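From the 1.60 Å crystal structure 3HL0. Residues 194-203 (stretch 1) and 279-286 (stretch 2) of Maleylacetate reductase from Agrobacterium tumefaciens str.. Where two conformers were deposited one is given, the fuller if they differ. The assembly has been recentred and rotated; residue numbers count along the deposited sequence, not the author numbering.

Stretch 1 194-203: AVEGLRAMIE
Stretch 2, residues 279-286: APLAALVG

Stretch 1 is helical from A194 to E203, within a helix that extends beyond both ends. Stretch 2 starts in a helix at A279 and leaves helical conformation at G286. The two helices run side by side in nearly the same N-to-C direction, with an angle of 15° (signed crossing angle -15°) and a closest axial approach of 10.2 Å. The register is set by two pairs: V195 CA lies 6.8 Å from P280 CA, and R199 CA lies 6.7 Å from L284 CA. Each helix advances four residues between these pairs, as expected for a near-parallel packing. No hydrogen bond crosses the contact. It is apolar and buries 345 Å², both sides summed.

A279 has phi/psi -54/-38 and makes no contact with stretch 1. Its O accepts a backbone bond from A283 N at 2.9 Å.

P280 (-64/-31) has a C-gamma exo ring, and its CA-to-CB bond points toward stretch 1. P280 CB packs on V195 CG2 at 3.7 Å. V195 is in the t rotamer (174°).

L281 (-74/-45) is t,p, with chi1 176° and chi2 53°. Its CA-to-CB bond points sideways, but the end of the side chain comes nearer to stretch 1. L281 CD1 meets L198 CD2 at 4.1 Å and I202 CD1 at 4.5 Å. Both L198 (-69°, 161°) and I202 (-71°, 168°) are m,t.

A282 (-54/-43) and A283 (-62/-39) are out of reach of stretch 1.

L284 (-73/-29) is the centre of the contact. It is m,t, with chi1 -69° and chi2 170°, and its CA-to-CB bond points toward stretch 1. Of all the residues here it has the most area covered by the other stretch, 93 Å². Its side chain is a knob in a hole formed by V195, L198, R199 and I202. L284 CD1 lies 3.8 Å from L198 CB, 3.9 Å from V195 O and 3.9 Å from R199 N. The last two atoms are already paired within their own helix, R199 N to V195 O at 2.9 Å, so the methyl packs against a satisfied backbone. L284 CB lies 3.7 Å from I202 CD1. L284 CD2 lies 4.0 Å from R199 CG.

R199 thus offers its aliphatic portion while its end leads away. Its chi angles are -172°, -153°, 58° and 78°. The charged end is held within stretch 1: R199 NE donates to E196 OE1 at 3.0 Å and R199 NH1 to E196 OE2 at 3.2 Å, in a salt bridge. A second salt bridge joins R199 NH2 to E203 OE2 at 3.6 Å.

V285 (-93/-3) is m, with chi1 -62°. Its CA-to-CB bond is sideways, and V285 CG1 touches I202 CD1 at 3.9 Å.

G286 (69/38) closes a Schellman motif. Its positive phi favours glycine. G286 N gives a weak bond to A283 O at 3.3 Å.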

# COMPACT_ATOMS: atom_id res chain seq x y z
N ALA A 194 20.56 1.71 20.50
CA ALA A 194 19.07 1.74 20.60
C ALA A 194 18.58 3.01 21.23
O ALA A 194 17.60 3.61 20.75
CB ALA A 194 18.55 0.49 21.39
N VAL A 195 19.21 3.44 22.31
CA VAL A 195 18.76 4.66 22.97
C VAL A 195 18.96 5.86 22.03
O VAL A 195 18.10 6.74 21.91
CB VAL A 195 19.49 4.86 24.32
CG1 VAL A 195 19.11 6.22 24.90
CG2 VAL A 195 19.04 3.74 25.26
N GLU A 196 20.11 5.92 21.36
CA GLU A 196 20.38 7.03 20.44
C GLU A 196 19.39 7.01 19.26
O GLU A 196 18.93 8.09 18.86
CB GLU A 196 21.82 6.96 19.97
CG GLU A 196 22.18 8.01 18.92
CD GLU A 196 22.28 9.43 19.43
OE1 GLU A 196 21.94 9.78 20.60
OE2 GLU A 196 22.71 10.26 18.60
N GLY A 197 19.08 5.82 18.72
CA GLY A 197 18.08 5.70 17.64
C GLY A 197 16.72 6.19 18.10
O GLY A 197 16.05 6.93 17.38
N LEU A 198 16.30 5.78 19.29
CA LEU A 198 15.03 6.32 19.86
C LEU A 198 15.05 7.82 20.03
O LEU A 198 14.06 8.49 19.69
CB LEU A 198 14.76 5.62 21.22
CG LEU A 198 14.38 4.13 21.09
CD1 LEU A 198 14.60 3.39 22.42
CD2 LEU A 198 12.91 3.98 20.61
N ARG A 199 16.15 8.38 20.54
CA ARG A 199 16.24 9.81 20.75
C ARG A 199 16.14 10.58 19.41
O ARG A 199 15.49 11.65 19.33
CB ARG A 199 17.54 10.15 21.49
CG ARG A 199 17.62 11.56 21.90
CD ARG A 199 19.10 12.06 22.01
NE ARG A 199 19.80 11.89 20.74
CZ ARG A 199 19.67 12.69 19.68
NH1 ARG A 199 20.34 12.43 18.56
NH2 ARG A 199 18.89 13.76 19.75
N ALA A 200 16.74 10.03 18.35
CA ALA A 200 16.69 10.62 17.03
C ALA A 200 15.27 10.57 16.47
O ALA A 200 14.79 11.60 15.95
CB ALA A 200 17.68 9.94 16.10
N MSE A 201 14.59 9.44 16.60
CA MSE A 201 13.25 9.33 16.01
C MSE A 201 12.26 10.22 16.78
O MSE A 201 11.39 10.84 16.17
CB MSE A 201 12.76 7.88 15.99
CG MSE A 201 13.75 6.85 15.41
SE MSE A 201 14.32 7.23 13.57
CE MSE A 201 12.58 7.95 13.01
N ILE A 202 12.40 10.29 18.11
CA ILE A 202 11.46 11.08 18.96
C ILE A 202 11.63 12.57 18.65
O ILE A 202 10.64 13.31 18.57
CB ILE A 202 11.62 10.72 20.44
CG1 ILE A 202 11.05 9.33 20.66
CG2 ILE A 202 10.90 11.68 21.37
CD1 ILE A 202 11.43 8.72 22.06
N GLU A 203 12.86 12.98 18.39
CA GLU A 203 13.13 14.35 17.99
C GLU A 203 12.61 14.68 16.59
O GLU A 203 11.96 15.74 16.39
CB GLU A 203 14.64 14.62 18.06
CG GLU A 203 14.98 16.05 17.72
CD GLU A 203 16.43 16.37 17.97
OE1 GLU A 203 17.21 16.38 16.99
OE2 GLU A 203 16.80 16.60 19.15
N ALA A 279 13.81 1.88 31.24
CA ALA A 279 13.87 3.23 31.80
C ALA A 279 14.41 4.32 30.84
O ALA A 279 13.86 5.42 30.83
CB ALA A 279 14.64 3.24 33.15
N PRO A 280 15.43 4.01 30.01
CA PRO A 280 15.90 5.06 29.09
C PRO A 280 14.84 5.47 28.09
O PRO A 280 14.77 6.64 27.67
CB PRO A 280 17.11 4.41 28.36
CG PRO A 280 17.53 3.29 29.25
CD PRO A 280 16.29 2.81 29.98
N LEU A 281 13.99 4.52 27.73
CA LEU A 281 12.88 4.83 26.84
C LEU A 281 11.80 5.63 27.56
O LEU A 281 11.31 6.62 27.02
CB LEU A 281 12.28 3.56 26.24
CG LEU A 281 11.02 3.79 25.36
CD1 LEU A 281 11.18 4.81 24.23
CD2 LEU A 281 10.66 2.43 24.74
N ALA A 282 11.46 5.21 28.78
CA ALA A 282 10.52 5.96 29.60
C ALA A 282 10.98 7.44 29.74
O ALA A 282 10.16 8.33 29.64
CB ALA A 282 10.39 5.29 30.97
N ALA A 283 12.27 7.65 29.96
CA ALA A 283 12.82 9.01 30.11
C ALA A 283 12.62 9.81 28.84
O ALA A 283 12.25 10.98 28.88
CB ALA A 283 14.31 8.96 30.52
N LEU A 284 12.81 9.16 27.69
CA LEU A 284 12.67 9.87 26.43
C LEU A 284 11.24 10.22 26.06
O LEU A 284 11.00 11.18 25.32
CB LEU A 284 13.31 9.06 25.28
CG LEU A 284 14.82 8.90 25.29
CD1 LEU A 284 15.24 7.89 24.25
CD2 LEU A 284 15.45 10.29 25.03
N VAL A 285 10.28 9.41 26.50
CA VAL A 285 8.88 9.71 26.25
C VAL A 285 8.23 10.51 27.38
O VAL A 285 7.06 10.87 27.27
CB VAL A 285 8.00 8.46 25.79
CG1 VAL A 285 8.53 7.92 24.48
CG2 VAL A 285 7.97 7.37 26.82
N GLY A 286 9.00 10.76 28.43
CA GLY A 286 8.53 11.63 29.54
C GLY A 286 7.43 11.01 30.35
O GLY A 286 6.49 11.70 30.80